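Long-range contacts in gene 2 protein (Enterobacteria phage Sf6, PDB 5C12), which serves in the viral DNA-packaging terminase as its large subunit, the chain here being the metal-binding nuclease domain of a protein that probably also binds ATP: residues V47-D52 with K61-R66; K72-G77 with E208-K213; Y101-D106 with I125-F130. The protein carries 1 engineered substitution. All blocks are in the same frame, centred on the assembly; numbering follows the deposited sequence.

Interaction 1: residues V47-D52 with K61-R66; sequences VVSAHD and KGYASR. With MG (magnesium ion), chain C.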
ATOM      1  N   VAL A  47       8.043   0.626 -11.515  1.00 12.16           N
ATOM      2  CA  VAL A  47       8.167  -0.150 -10.303  1.00 12.33           C
ATOM      3  C   VAL A  47       8.075   0.811  -9.129  1.00 12.20           C
ATOM      4  O   VAL A  47       8.825   1.784  -9.058  1.00 12.30           O
ATOM      5  CB  VAL A  47       9.458  -0.969 -10.258  1.00 14.27           C
ATOM      6  CG1 VAL A  47       9.596  -1.667  -8.910  1.00 13.68           C
ATOM      7  CG2 VAL A  47       9.465  -1.993 -11.391  1.00 17.02           C
ATOM      8  N   VAL A  48       7.121   0.553  -8.240  1.00 10.32           N
ATOM      9  CA  VAL A  48       6.847   1.360  -7.068  1.00 10.76           C
ATOM     10  C   VAL A  48       7.005   0.529  -5.812  1.00 12.27           C
ATOM     11  O   VAL A  48       6.400  -0.534  -5.680  1.00 13.12           O
ATOM     12  CB  VAL A  48       5.422   1.969  -7.089  1.00 13.15           C
ATOM     13  CG1 VAL A  48       5.248   2.967  -5.933  1.00 13.94           C
ATOM     14  CG2 VAL A  48       5.122   2.650  -8.418  1.00 14.93           C
ATOM     15  N   SER A  49       7.785   1.035  -4.871  1.00  9.29           N
ATOM     16  CA  SER A  49       8.087   0.345  -3.625  1.00  8.66           C
ATOM     17  C   SER A  49       7.765   1.268  -2.477  1.00 10.51           C
ATOM     18  O   SER A  49       7.881   2.494  -2.607  1.00 10.50           O
ATOM     19  CB  SER A  49       9.573  -0.012  -3.537  1.00 11.73           C
ATOM     20  OG  SER A  49       9.969  -0.950  -4.518  1.00 14.91           O
ATOM     21  N   ALA A  50       7.366   0.715  -1.347  1.00  9.87           N
ATOM     22  CA  ALA A  50       7.074   1.526  -0.183  1.00 10.01           C
ATOM     23  C   ALA A  50       7.414   0.801   1.101  1.00 11.49           C
ATOM     24  O   ALA A  50       7.430  -0.432   1.170  1.00 11.30           O
ATOM     25  CB  ALA A  50       5.598   1.997  -0.175  1.00 10.17           C
ATOM     26  N   HIS A  51       7.713   1.589   2.128  1.00 10.50           N
ATOM     27  CA  HIS A  51       8.194   1.108   3.405  1.00  9.01           C
ATOM     28  C   HIS A  51       7.410   1.695   4.555  1.00 11.01           C
ATOM     29  O   HIS A  51       7.215   2.915   4.652  1.00 10.64           O
ATOM     30  CB  HIS A  51       9.672   1.508   3.552  1.00 10.79           C
ATOM     31  CG  HIS A  51      10.273   1.269   4.911  1.00 10.39           C
ATOM     32  ND1 HIS A  51      10.194   0.064   5.569  1.00 12.81           N
ATOM     33  CD2 HIS A  51      11.041   2.073   5.690  1.00 12.15           C
ATOM     34  CE1 HIS A  51      10.846   0.147   6.721  1.00 13.86           C
ATOM     35  NE2 HIS A  51      11.374   1.357   6.811  1.00 13.60           N
ATOM     36  N   ASP A  52       6.999   0.819   5.461  1.00 11.01           N
ATOM     37  CA  ASP A  52       6.370   1.202   6.706  1.00 12.86           C
ATOM     38  C   ASP A  52       7.359   0.924   7.820  1.00 15.56           C
ATOM     39  O   ASP A  52       7.685  -0.225   8.108  1.00 15.56           O
ATOM     40  CB  ASP A  52       5.093   0.404   6.943  1.00 13.52           C
ATOM     41  CG  ASP A  52       4.437   0.772   8.244  1.00 18.71           C
ATOM     42  OD1 ASP A  52       5.168   1.179   9.173  1.00 22.04           O
ATOM     43  OD2 ASP A  52       3.203   0.683   8.340  1.00 15.67           O
ATOM     44  N   LYS A  61       8.506  -4.212  10.671  1.00 14.62           N
ATOM     45  CA  LYS A  61       8.386  -3.244   9.604  1.00 12.78           C
ATOM     46  C   LYS A  61       7.855  -3.868   8.319  1.00 13.41           C
ATOM     47  O   LYS A  61       7.876  -5.085   8.154  1.00 14.52           O
ATOM     48  CB  LYS A  61       9.746  -2.623   9.336  1.00 14.48           C
ATOM     49  CG  LYS A  61      10.298  -1.884  10.562  1.00 16.61           C
ATOM     50  CD  LYS A  61      11.770  -1.617  10.499  1.00 15.95           C
ATOM     51  CE  LYS A  61      12.174  -0.727  11.651  1.00 18.77           C
ATOM     52  NZ  LYS A  61      11.834  -1.318  12.969  1.00 19.26           N
ATOM     53  N   GLY A  62       7.410  -3.033   7.394  1.00 12.61           N
ATOM     54  CA  GLY A  62       6.834  -3.536   6.164  1.00 13.73           C
ATOM     55  C   GLY A  62       7.469  -2.964   4.920  1.00 14.19           C
ATOM     56  O   GLY A  62       7.964  -1.816   4.924  1.00 11.98           O
ATOM     57  N   TYR A  63       7.475  -3.761   3.865  1.00 10.80           N
ATOM     58  CA  TYR A  63       7.877  -3.343   2.535  1.00 10.81           C
ATOM     59  C   TYR A  63       6.985  -3.997   1.505  1.00 11.47           C
ATOM     60  O   TYR A  63       6.606  -5.148   1.648  1.00 11.58           O
ATOM     61  CB  TYR A  63       9.322  -3.737   2.283  1.00 12.74           C
ATOM     62  CG  TYR A  63       9.820  -3.522   0.875  1.00 11.95           C
ATOM     63  CD1 TYR A  63       9.600  -4.450  -0.114  1.00 12.87           C
ATOM     64  CD2 TYR A  63      10.509  -2.377   0.534  1.00 10.82           C
ATOM     65  CE1 TYR A  63      10.054  -4.258  -1.398  1.00  9.71           C
ATOM     66  CE2 TYR A  63      10.963  -2.179  -0.731  1.00 10.71           C
ATOM     67  CZ  TYR A  63      10.738  -3.104  -1.701  1.00 10.37           C
ATOM     68  OH  TYR A  63      11.247  -2.891  -2.969  1.00 13.44           O
ATOM     69  N   ALA A  64       6.673  -3.259   0.461  1.00 10.59           N
ATOM     70  CA  ALA A  64       5.895  -3.797  -0.647  1.00 10.71           C
ATOM     71  C   ALA A  64       6.421  -3.224  -1.935  1.00 12.51           C
ATOM     72  O   ALA A  64       6.897  -2.092  -1.951  1.00 12.34           O
ATOM     73  CB  ALA A  64       4.431  -3.469  -0.482  1.00 11.35           C
ATOM     74  N   SER A  65       6.359  -3.991  -3.017  1.00 10.64           N
ATOM     75  CA  SER A  65       6.736  -3.467  -4.312  1.00 12.08           C
ATOM     76  C   SER A  65       5.842  -4.035  -5.389  1.00 10.25           C
ATOM     77  O   SER A  65       5.441  -5.201  -5.320  1.00 12.34           O
ATOM     78  CB  SER A  65       8.189  -3.808  -4.626  1.00 13.70           C
ATOM     79  OG  SER A  65       8.603  -3.190  -5.825  1.00 16.85           O
ATOM     80  N   ARG A  66       5.548  -3.211  -6.389  1.00 10.08           N
ATOM     81  CA  ARG A  66       4.806  -3.670  -7.552  1.00 10.33           C
ATOM     82  C   ARG A  66       5.444  -3.163  -8.822  1.00 12.78           C
ATOM     83  O   ARG A  66       6.098  -2.105  -8.836  1.00 11.77           O
ATOM     84  CB  ARG A  66       3.365  -3.174  -7.469  1.00 10.71           C
ATOM     85  CG  ARG A  66       3.177  -1.672  -7.573  1.00  9.93           C
ATOM     86  CD  ARG A  66       1.743  -1.255  -7.327  1.00 10.67           C
ATOM     87  NE  ARG A  66       1.558   0.199  -7.299  1.00 11.70           N
ATOM     88  CZ  ARG A  66       1.151   0.948  -8.313  1.00 12.43           C
ATOM     89  NH1 ARG A  66       0.873   0.423  -9.504  1.00 13.55           N
ATOM     90  NH2 ARG A  66       0.982   2.247  -8.131  1.00 12.68           N
TER
HETATM   91 MG    MG C 801       1.876   1.601   9.566  0.88 19.61          MG
HETATM   92  O   HOH W   1       3.231   2.324  10.683  1.00 19.60           O
HETATM   93  O   HOH W   2       1.755   3.401   8.362  1.00 21.59           O
HETATM   94  O   HOH W   3       1.828  -0.172  10.648  1.00 30.52           O
HETATM   95  O   HOH W   4       0.598   2.488  10.927  1.00 26.80           O
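Ser-49 places its OG between two hydroxyls of the opposite strand, hydrogen-bonded to Tyr-63 OH at 2.8 Å and to Ser-65 OG at 2.9 Å. This is the tight part: three hydroxyls form a buried polar row, and Tyr-63 OH is also hydrogen-bonded to Asp-96 OD2. Further along, chi1 171° carries the His-51 ring toward strand 61-67, and chi2 51° brings ND1 to Gly-62 O for a 3.0 Å hydrogen bond, the oxygen lying 18° out of the ring plane. The same oxygen accepts from Asp-52 N, the two donors arriving from opposite sides of the carbonyl plane. These residues belong to a beta hairpin, strands 47-52 and 61-67, central in the RNase H-like sheet of the nuclease domain; Ala-50 and Ala-64 form one of its antiparallel hydrogen-bonded pairs. The other face is looser. There Val-48 CG2 lies above one face of the Arg-66 guanidinium, 4.2 Å from NH2, while NH1 and NE are hydrogen-bonded to Gly-68 O and Cys-257 O. At the metal end, Asp-52 OD2 coordinates magnesium at 2.0 Å, with four waters and Asp-252 completing its shell; Asp-52 OD1 is held by Ser-54 N.

Interaction 2: residues K72-G77 with E208-K213; sequences KRIAEG and EKMLEK
Met-210 SD lies over one face of the Glu-76 carboxylate, 3.8 Å from CD, while Lys-213 NZ meets the same group at OE1, on the syn lone pair. A second flat group, the peptide joining Ala-75 to Glu-76, has Met-210 CE over one face, 3.8 Å from Glu-76 N. Both belong to the packing of a helix on a face of the RNase H-like sheet: helix 208-218 runs almost at right angles to strand 70-77, the short segments crossing at 77° with their axes 8.2 Å apart. Met-210 is the residue that fills the joint. Its CB and CG each stand 3.5 Å from Ile-74 O, and the bends at chi2 and chi3 (-60°) then bring CE back to the strand. The Ile-74 side chain adds a looser apolar touch, CG2 to Met-210 CE at 4.2 Å. Leu-250 of helix 249-256 touches Ile-74, Met-210 and Lys-213, and thus ties a third element to this joint.

Toward the surface the character changes from apolar to charged. Glu-76 sets CG between its backbone N and carbonyl carbon (chi1 59°) and then runs out extended, crossing the methionine at a slant and meeting the extended Lys-213 chain at about a right angle. The resulting salt bridge, Lys-213 NZ to Glu-76 OE1, measures 2.8 Å. The second carboxylate oxygen is served by water 5, which donates to Glu-76 OE2 at 2.7 Å and accepts a weak bond from Lys-213 NZ.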
ATOM      1  N   LYS A  72       4.932  -7.782  -6.573  1.00 10.88           N
ATOM      2  CA  LYS A  72       6.003  -8.759  -6.709  1.00 13.36           C
ATOM      3  C   LYS A  72       6.772  -9.075  -5.421  1.00 10.93           C
ATOM      4  O   LYS A  72       7.427 -10.114  -5.348  1.00 13.61           O
ATOM      5  CB  LYS A  72       6.959  -8.367  -7.830  1.00 16.05           C
ATOM      6  CG  LYS A  72       7.747  -7.132  -7.602  1.00 25.39           C
ATOM      7  CD  LYS A  72       8.771  -6.930  -8.721  1.00 25.80           C
ATOM      8  CE  LYS A  72       9.595  -5.678  -8.467  1.00 24.53           C
ATOM      9  NZ  LYS A  72      10.579  -5.526  -9.562  1.00 19.02           N
ATOM     10  N   ARG A  73       6.706  -8.205  -4.415  1.00 10.82           N
ATOM     11  CA  ARG A  73       7.362  -8.457  -3.143  1.00 10.78           C
ATOM     12  C   ARG A  73       6.561  -7.902  -1.994  1.00 11.36           C
ATOM     13  O   ARG A  73       6.048  -6.778  -2.059  1.00 10.97           O
ATOM     14  CB  ARG A  73       8.791  -7.868  -3.083  1.00 11.98           C
ATOM     15  CG  ARG A  73       9.597  -8.401  -1.904  1.00 13.73           C
ATOM     16  CD  ARG A  73      10.915  -7.719  -1.677  1.00 15.53           C
ATOM     17  NE  ARG A  73      11.780  -7.780  -2.845  1.00 17.00           N
ATOM     18  CZ  ARG A  73      12.655  -8.743  -3.087  1.00 21.39           C
ATOM     19  NH1 ARG A  73      12.772  -9.764  -2.258  1.00 22.41           N
ATOM     20  NH2 ARG A  73      13.410  -8.685  -4.170  1.00 21.90           N
ATOM     21  N   ILE A  74       6.438  -8.711  -0.953  1.00 12.02           N
ATOM     22  CA  ILE A  74       5.907  -8.303   0.350  1.00 12.53           C
ATOM     23  C   ILE A  74       6.841  -8.825   1.423  1.00 14.36           C
ATOM     24  O   ILE A  74       7.064 -10.042   1.553  1.00 14.67           O
ATOM     25  CB  ILE A  74       4.488  -8.886   0.605  1.00 13.06           C
ATOM     26  CG1 ILE A  74       3.463  -8.414  -0.447  1.00 12.16           C
ATOM     27  CG2 ILE A  74       4.045  -8.600   2.013  1.00 13.12           C
ATOM     28  CD1 ILE A  74       3.076  -6.938  -0.422  1.00 10.52           C
ATOM     29  N   ALA A  75       7.462  -7.929   2.181  1.00 12.26           N
ATOM     30  CA  ALA A  75       8.522  -8.331   3.081  1.00 12.59           C
ATOM     31  C   ALA A  75       8.332  -7.704   4.434  1.00 11.58           C
ATOM     32  O   ALA A  75       7.865  -6.581   4.544  1.00 12.32           O
ATOM     33  CB  ALA A  75       9.915  -7.941   2.522  1.00 12.85           C
ATOM     34  N   GLU A  76       8.717  -8.448   5.453  1.00 12.73           N
ATOM     35  CA  GLU A  76       8.700  -7.993   6.839  1.00 12.98           C
ATOM     36  C   GLU A  76      10.140  -7.767   7.314  1.00 14.71           C
ATOM     37  O   GLU A  76      11.067  -8.529   6.989  1.00 16.07           O
ATOM     38  CB  GLU A  76       7.965  -9.011   7.727  1.00 16.50           C
ATOM     39  CG  GLU A  76       8.585 -10.419   7.725  1.00 15.86           C
ATOM     40  CD  GLU A  76       7.799 -11.473   8.511  1.00 18.54           C
ATOM     41  OE1 GLU A  76       6.656 -11.191   8.933  1.00 21.36           O
ATOM     42  OE2 GLU A  76       8.361 -12.572   8.711  1.00 21.42           O
ATOM     43  N   GLY A  77      10.322  -6.706   8.087  1.00 13.76           N
ATOM     44  CA  GLY A  77      11.630  -6.337   8.583  1.00 17.44           C
ATOM     45  C   GLY A  77      11.652  -6.444  10.088  1.00 15.54           C
ATOM     46  O   GLY A  77      10.983  -5.677  10.784  1.00 17.44           O
ATOM     47  N   GLU A 208       3.982 -17.735  -0.623  1.00 19.35           N
ATOM     48  CA  GLU A 208       2.699 -18.008   0.006  1.00 21.68           C
ATOM     49  C   GLU A 208       2.605 -17.468   1.440  1.00 20.34           C
ATOM     50  O   GLU A 208       1.592 -16.892   1.826  1.00 20.62           O
ATOM     51  CB  GLU A 208       2.441 -19.516  -0.001  1.00 28.62           C
ATOM     52  CG  GLU A 208       1.027 -19.880   0.338  1.00 33.45           C
ATOM     53  CD  GLU A 208       0.747 -21.352   0.104  1.00 38.84           C
ATOM     54  OE1 GLU A 208       1.702 -22.150   0.207  1.00 43.86           O
ATOM     55  OE2 GLU A 208      -0.416 -21.698  -0.190  1.00 50.44           O
ATOM     56  N   LYS A 209       3.655 -17.664   2.223  1.00 22.25           N
ATOM     57  CA  LYS A 209       3.638 -17.303   3.644  1.00 22.15           C
ATOM     58  C   LYS A 209       3.432 -15.796   3.811  1.00 19.17           C
ATOM     59  O   LYS A 209       2.560 -15.356   4.564  1.00 19.37           O
ATOM     60  CB  LYS A 209       4.950 -17.740   4.302  1.00 26.56           C
ATOM     61  CG  LYS A 209       5.201 -17.191   5.686  1.00 42.21           C
ATOM     62  CD  LYS A 209       4.490 -17.977   6.752  1.00 44.50           C
ATOM     63  CE  LYS A 209       5.234 -17.870   8.079  1.00 35.75           C
ATOM     64  NZ  LYS A 209       4.452 -18.457   9.200  1.00 54.94           N
ATOM     65  N   MET A 210       4.222 -15.011   3.101  1.00 18.16           N
ATOM     66  CA  MET A 210       4.094 -13.567   3.209  1.00 18.49           C
ATOM     67  C   MET A 210       2.781 -13.069   2.602  1.00 17.61           C
ATOM     68  O   MET A 210       2.201 -12.086   3.069  1.00 15.23           O
ATOM     69  CB  MET A 210       5.308 -12.846   2.584  1.00 18.35           C
ATOM     70  CG  MET A 210       6.620 -12.976   3.381  1.00 19.49           C
ATOM     71  SD  MET A 210       6.407 -12.569   5.125  1.00 20.55           S
ATOM     72  CE  MET A 210       5.839 -10.907   5.026  1.00 16.02           C
ATOM     73  N   LEU A 211       2.309 -13.721   1.544  1.00 16.08           N
ATOM     74  CA  LEU A 211       1.052 -13.309   0.946  1.00 17.52           C
ATOM     75  C   LEU A 211      -0.094 -13.496   1.947  1.00 13.76           C
ATOM     76  O   LEU A 211      -0.955 -12.623   2.077  1.00 17.79           O
ATOM     77  CB  LEU A 211       0.788 -14.079  -0.353  1.00 19.00           C
ATOM     78  CG  LEU A 211      -0.398 -13.611  -1.185  1.00 19.35           C
ATOM     79  CD1 LEU A 211      -0.221 -12.184  -1.629  1.00 18.17           C
ATOM     80  CD2 LEU A 211      -0.587 -14.553  -2.393  1.00 21.74           C
ATOM     81  N   GLU A 212      -0.114 -14.636   2.635  1.00 14.63           N
ATOM     82  CA  GLU A 212      -1.108 -14.913   3.674  1.00 16.15           C
ATOM     83  C   GLU A 212      -1.026 -13.885   4.815  1.00 18.60           C
ATOM     84  O   GLU A 212      -2.057 -13.445   5.325  1.00 17.57           O
ATOM     85  CB  GLU A 212      -0.950 -16.327   4.234  1.00 22.53           C
ATOM     86  CG  GLU A 212      -1.929 -16.618   5.357  1.00 37.62           C
ATOM     87  CD  GLU A 212      -3.355 -16.295   4.949  1.00 76.57           C
ATOM     88  OE1 GLU A 212      -3.730 -16.729   3.836  1.00 36.96           O
ATOM     89  OE2 GLU A 212      -4.083 -15.597   5.706  1.00 35.81           O
ATOM     90  N   LYS A 213       0.180 -13.511   5.229  1.00 17.82           N
ATOM     91  CA  LYS A 213       0.304 -12.506   6.291  1.00 18.67           C
ATOM     92  C   LYS A 213      -0.285 -11.171   5.848  1.00 14.29           C
ATOM     93  O   LYS A 213      -0.999 -10.497   6.617  1.00 17.17           O
ATOM     94  CB  LYS A 213       1.777 -12.288   6.695  1.00 16.22           C
ATOM     95  CG  LYS A 213       2.424 -13.469   7.382  1.00 19.06           C
ATOM     96  CD  LYS A 213       3.683 -12.989   8.091  1.00 23.57           C
ATOM     97  CE  LYS A 213       4.390 -14.093   8.805  1.00 30.48           C
ATOM     98  NZ  LYS A 213       5.324 -13.513   9.821  1.00 27.63           N
TER
HETATM   99  O   HOH W   5       7.340 -14.962   8.046  1.00 37.88           O

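Interaction 3: residues Y101-D106 with I125-F130; sequences YLWDGD and ITATMF. With MG (magnesium ion), chain B.
Met-129 lays its backbone and the root of its side chain over one face of the Trp-103 indole, CA making a CH-pi contact 3.9 Å from the centroid of the six-membered ring. From there CB rests 3.8 Å from Trp-103 CH2. CG, anti to the backbone N (chi1 171°), moves on to Gly-105 CA at 3.7 Å, and SD stays beside that same CA at 3.8 Å. A bend at chi3 (-69°) then returns CE to the indole, where it closes on Trp-103 CZ2 at 3.4 Å. Trp-103 NE1 donates to Gly-109 O, outside the two strands. Strands 100-104 and 126-130 are parallel neighbours joined through helix 113-119, a beta-alpha-beta crossover at one border of the sheet. Between them Phe-130 N donates to Trp-103 O, and Gly-105 N to Phe-130 O. On the far face Leu-102 and Thr-128 lie side by side. Water 6 links Tyr-101 O with the hydroxyls of Thr-126 and Thr-128. At the strand's end Asp-104 does two jobs: OD2 binds magnesium at 2.0 Å, and OD1 accepts from Asp-106 N at 2.9 Å, from above the carboxylate plane, in an Asx turn.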
ATOM      1  N   TYR A 101      10.123   5.232  -4.634  1.00 11.80           N
ATOM      2  CA  TYR A 101      10.083   4.686  -3.289  1.00 10.41           C
ATOM      3  C   TYR A 101       9.348   5.666  -2.403  1.00 10.21           C
ATOM      4  O   TYR A 101       9.627   6.871  -2.456  1.00 13.50           O
ATOM      5  CB  TYR A 101      11.489   4.531  -2.769  1.00 14.07           C
ATOM      6  CG  TYR A 101      11.646   4.163  -1.330  1.00 10.58           C
ATOM      7  CD1 TYR A 101      11.859   5.122  -0.369  1.00 11.81           C
ATOM      8  CD2 TYR A 101      11.678   2.822  -0.931  1.00 12.93           C
ATOM      9  CE1 TYR A 101      12.044   4.791   0.943  1.00 10.55           C
ATOM     10  CE2 TYR A 101      11.870   2.480   0.381  1.00 11.59           C
ATOM     11  CZ  TYR A 101      12.052   3.474   1.323  1.00 10.51           C
ATOM     12  OH  TYR A 101      12.285   3.185   2.646  1.00 13.05           O
ATOM     13  N   LEU A 102       8.430   5.150  -1.598  1.00 10.09           N
ATOM     14  CA  LEU A 102       7.731   5.935  -0.590  1.00  8.62           C
ATOM     15  C   LEU A 102       7.958   5.344   0.783  1.00 10.02           C
ATOM     16  O   LEU A 102       8.237   4.146   0.921  1.00 11.07           O
ATOM     17  CB  LEU A 102       6.234   5.998  -0.870  1.00  9.53           C
ATOM     18  CG  LEU A 102       5.824   6.509  -2.254  1.00 12.00           C
ATOM     19  CD1 LEU A 102       5.654   5.328  -3.197  1.00 12.55           C
ATOM     20  CD2 LEU A 102       4.527   7.305  -2.176  1.00 14.40           C
ATOM     21  N   TRP A 103       7.847   6.172   1.819  1.00 10.62           N
ATOM     22  CA  TRP A 103       7.847   5.643   3.165  1.00 10.88           C
ATOM     23  C   TRP A 103       6.966   6.492   4.050  1.00 11.56           C
ATOM     24  O   TRP A 103       6.750   7.674   3.762  1.00 12.50           O
ATOM     25  CB  TRP A 103       9.271   5.558   3.733  1.00 11.71           C
ATOM     26  CG  TRP A 103       9.783   6.845   4.317  1.00 11.28           C
ATOM     27  CD1 TRP A 103       9.815   7.181   5.635  1.00 13.81           C
ATOM     28  CD2 TRP A 103      10.349   7.959   3.604  1.00 12.88           C
ATOM     29  NE1 TRP A 103      10.348   8.441   5.792  1.00 14.41           N
ATOM     30  CE2 TRP A 103      10.672   8.938   4.557  1.00 14.17           C
ATOM     31  CE3 TRP A 103      10.578   8.226   2.255  1.00 13.65           C
ATOM     32  CZ2 TRP A 103      11.238  10.160   4.206  1.00 14.44           C
ATOM     33  CZ3 TRP A 103      11.111   9.444   1.903  1.00 15.81           C
ATOM     34  CH2 TRP A 103      11.451  10.393   2.876  1.00 13.19           C
ATOM     35  N   ASP A 104       6.468   5.900   5.126  1.00  9.91           N
ATOM     36  CA  ASP A 104       5.597   6.591   6.056  1.00 11.66           C
ATOM     37  C   ASP A 104       6.416   7.521   6.933  1.00 12.45           C
ATOM     38  O   ASP A 104       7.251   7.091   7.720  1.00 13.94           O
ATOM     39  CB  ASP A 104       4.830   5.580   6.908  1.00 13.29           C
ATOM     40  CG  ASP A 104       3.951   6.219   7.955  1.00 15.11           C
ATOM     41  OD1 ASP A 104       3.715   7.443   7.921  1.00 14.77           O
ATOM     42  OD2 ASP A 104       3.489   5.480   8.848  1.00 15.97           O
ATOM     43  N   GLY A 105       6.176   8.817   6.761  1.00 13.31           N
ATOM     44  CA  GLY A 105       6.862   9.818   7.548  1.00 14.36           C
ATOM     45  C   GLY A 105       5.984  10.520   8.555  1.00 16.74           C
ATOM     46  O   GLY A 105       6.401  11.537   9.139  1.00 20.74           O
ATOM     47  N   ASP A 106       4.791   9.984   8.797  1.00 18.53           N
ATOM     48  CA  ASP A 106       3.817  10.649   9.667  1.00 17.32           C
ATOM     49  C   ASP A 106       4.184  10.453  11.128  1.00 29.06           C
ATOM     50  O   ASP A 106       3.672  11.156  12.004  1.00 30.53           O
ATOM     51  CB  ASP A 106       2.407  10.109   9.423  1.00 19.22           C
ATOM     52  CG  ASP A 106       1.383  11.200   9.151  1.00 31.18           C
ATOM     53  OD1 ASP A 106       1.747  12.383   9.126  1.00 31.68           O
ATOM     54  OD2 ASP A 106       0.198  10.856   8.937  1.00 35.13           O
ATOM     55  N   ILE A 125      16.038   6.731  -8.656  1.00 21.48           N
ATOM     56  CA  ILE A 125      14.931   6.337  -7.781  1.00 17.87           C
ATOM     57  C   ILE A 125      14.469   7.554  -7.023  1.00 18.10           C
ATOM     58  O   ILE A 125      15.272   8.205  -6.332  1.00 18.54           O
ATOM     59  CB  ILE A 125      15.361   5.271  -6.766  1.00 18.61           C
ATOM     60  CG1 ILE A 125      16.050   4.122  -7.490  1.00 19.02           C
ATOM     61  CG2 ILE A 125      14.162   4.819  -5.951  1.00 17.21           C
ATOM     62  CD1 ILE A 125      16.548   3.051  -6.585  1.00 20.35           C
ATOM     63  N   THR A 126      13.201   7.907  -7.191  1.00 16.60           N
ATOM     64  CA  THR A 126      12.639   9.020  -6.451  1.00 12.71           C
ATOM     65  C   THR A 126      12.285   8.564  -5.047  1.00 16.36           C
ATOM     66  O   THR A 126      11.979   7.397  -4.817  1.00 17.86           O
ATOM     67  CB  THR A 126      11.379   9.582  -7.107  1.00 17.37           C
ATOM     68  OG1 THR A 126      10.350   8.583  -7.104  1.00 21.49           O
ATOM     69  CG2 THR A 126      11.675  10.026  -8.524  1.00 21.18           C
ATOM     70  N   ALA A 127      12.324   9.492  -4.105  1.00 15.88           N
ATOM     71  CA  ALA A 127      11.984   9.226  -2.719  1.00 12.32           C
ATOM     72  C   ALA A 127      10.906  10.204  -2.291  1.00 12.33           C
ATOM     73  O   ALA A 127      11.104  11.423  -2.376  1.00 15.19           O
ATOM     74  CB  ALA A 127      13.206   9.367  -1.825  1.00 16.43           C
ATOM     75  N   THR A 128       9.774   9.679  -1.834  1.00 13.85           N
ATOM     76  CA  THR A 128       8.624  10.493  -1.447  1.00 11.56           C
ATOM     77  C   THR A 128       8.164  10.139  -0.049  1.00 14.82           C
ATOM     78  O   THR A 128       7.964   8.946   0.253  1.00 12.87           O
ATOM     79  CB  THR A 128       7.470  10.291  -2.439  1.00 14.23           C
ATOM     80  OG1 THR A 128       7.889  10.741  -3.727  1.00 18.03           O
ATOM     81  CG2 THR A 128       6.231  11.049  -1.992  1.00 17.20           C
ATOM     82  N   MET A 129       8.028  11.143   0.817  1.00 13.09           N
ATOM     83  CA  MET A 129       7.543  10.894   2.161  1.00 11.58           C
ATOM     84  C   MET A 129       6.033  10.877   2.074  1.00 16.22           C
ATOM     85  O   MET A 129       5.423  11.816   1.583  1.00 19.67           O
ATOM     86  CB  MET A 129       8.003  11.970   3.152  1.00 16.04           C
ATOM     87  CG  MET A 129       7.295  11.824   4.508  1.00 17.19           C
ATOM     88  SD  MET A 129       7.807  13.046   5.731  1.00 24.41           S
ATOM     89  CE  MET A 129       9.388  12.396   5.899  1.00 15.51           C
ATOM     90  N   PHE A 130       5.434   9.806   2.561  1.00 12.50           N
ATOM     91  CA  PHE A 130       3.989   9.671   2.613  1.00 13.48           C
ATOM     92  C   PHE A 130       3.500  10.023   3.993  1.00 13.26           C
ATOM     93  O   PHE A 130       4.028   9.517   4.983  1.00 14.46           O
ATOM     94  CB  PHE A 130       3.628   8.221   2.287  1.00 12.77           C
ATOM     95  CG  PHE A 130       2.145   7.940   2.233  1.00 11.16           C
ATOM     96  CD1 PHE A 130       1.435   7.680   3.384  1.00 11.54           C
ATOM     97  CD2 PHE A 130       1.495   7.930   1.014  1.00 14.94           C
ATOM     98  CE1 PHE A 130       0.081   7.386   3.312  1.00 14.26           C
ATOM     99  CE2 PHE A 130       0.136   7.656   0.944  1.00 13.75           C
ATOM    100  CZ  PHE A 130      -0.549   7.419   2.094  1.00 11.09           C
TER
HETATM  101 MG    MG B 800       3.120   3.671   9.674  0.96 45.48          MG
HETATM  102  O   HOH W   6       8.821   8.437  -4.875  1.00 15.87           O
HETATM  103  O   HOH W   2       1.755   3.401   8.362  1.00 21.59           O
HETATM  104  O   HOH W   1       3.231   2.324  10.683  1.00 19.60           O

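How the interactions relate
Interaction 1 is the middle of one sheet, with the other two contacts on its flanks. His-51 N to Leu-102 O, 2.9 Å, joins it to interaction 3, and Lys-61 N to Gly-77 O, also 2.9 Å, to interaction 2. Interactions 2 and 3 do not touch, their nearest atoms being about 10 Å apart. The metal site belongs to interactions 1 and 3: the Asp-52 and Asp-104 side chains approach to about 5 Å, and waters 1 and 2 lie within bonding distance of both magnesium positions, which are 2.4 Å apart and so probably alternative or partly occupied; sharing of water 1 is doubtful. The Glu-76 side chain stays about 12 Å from a magnesium.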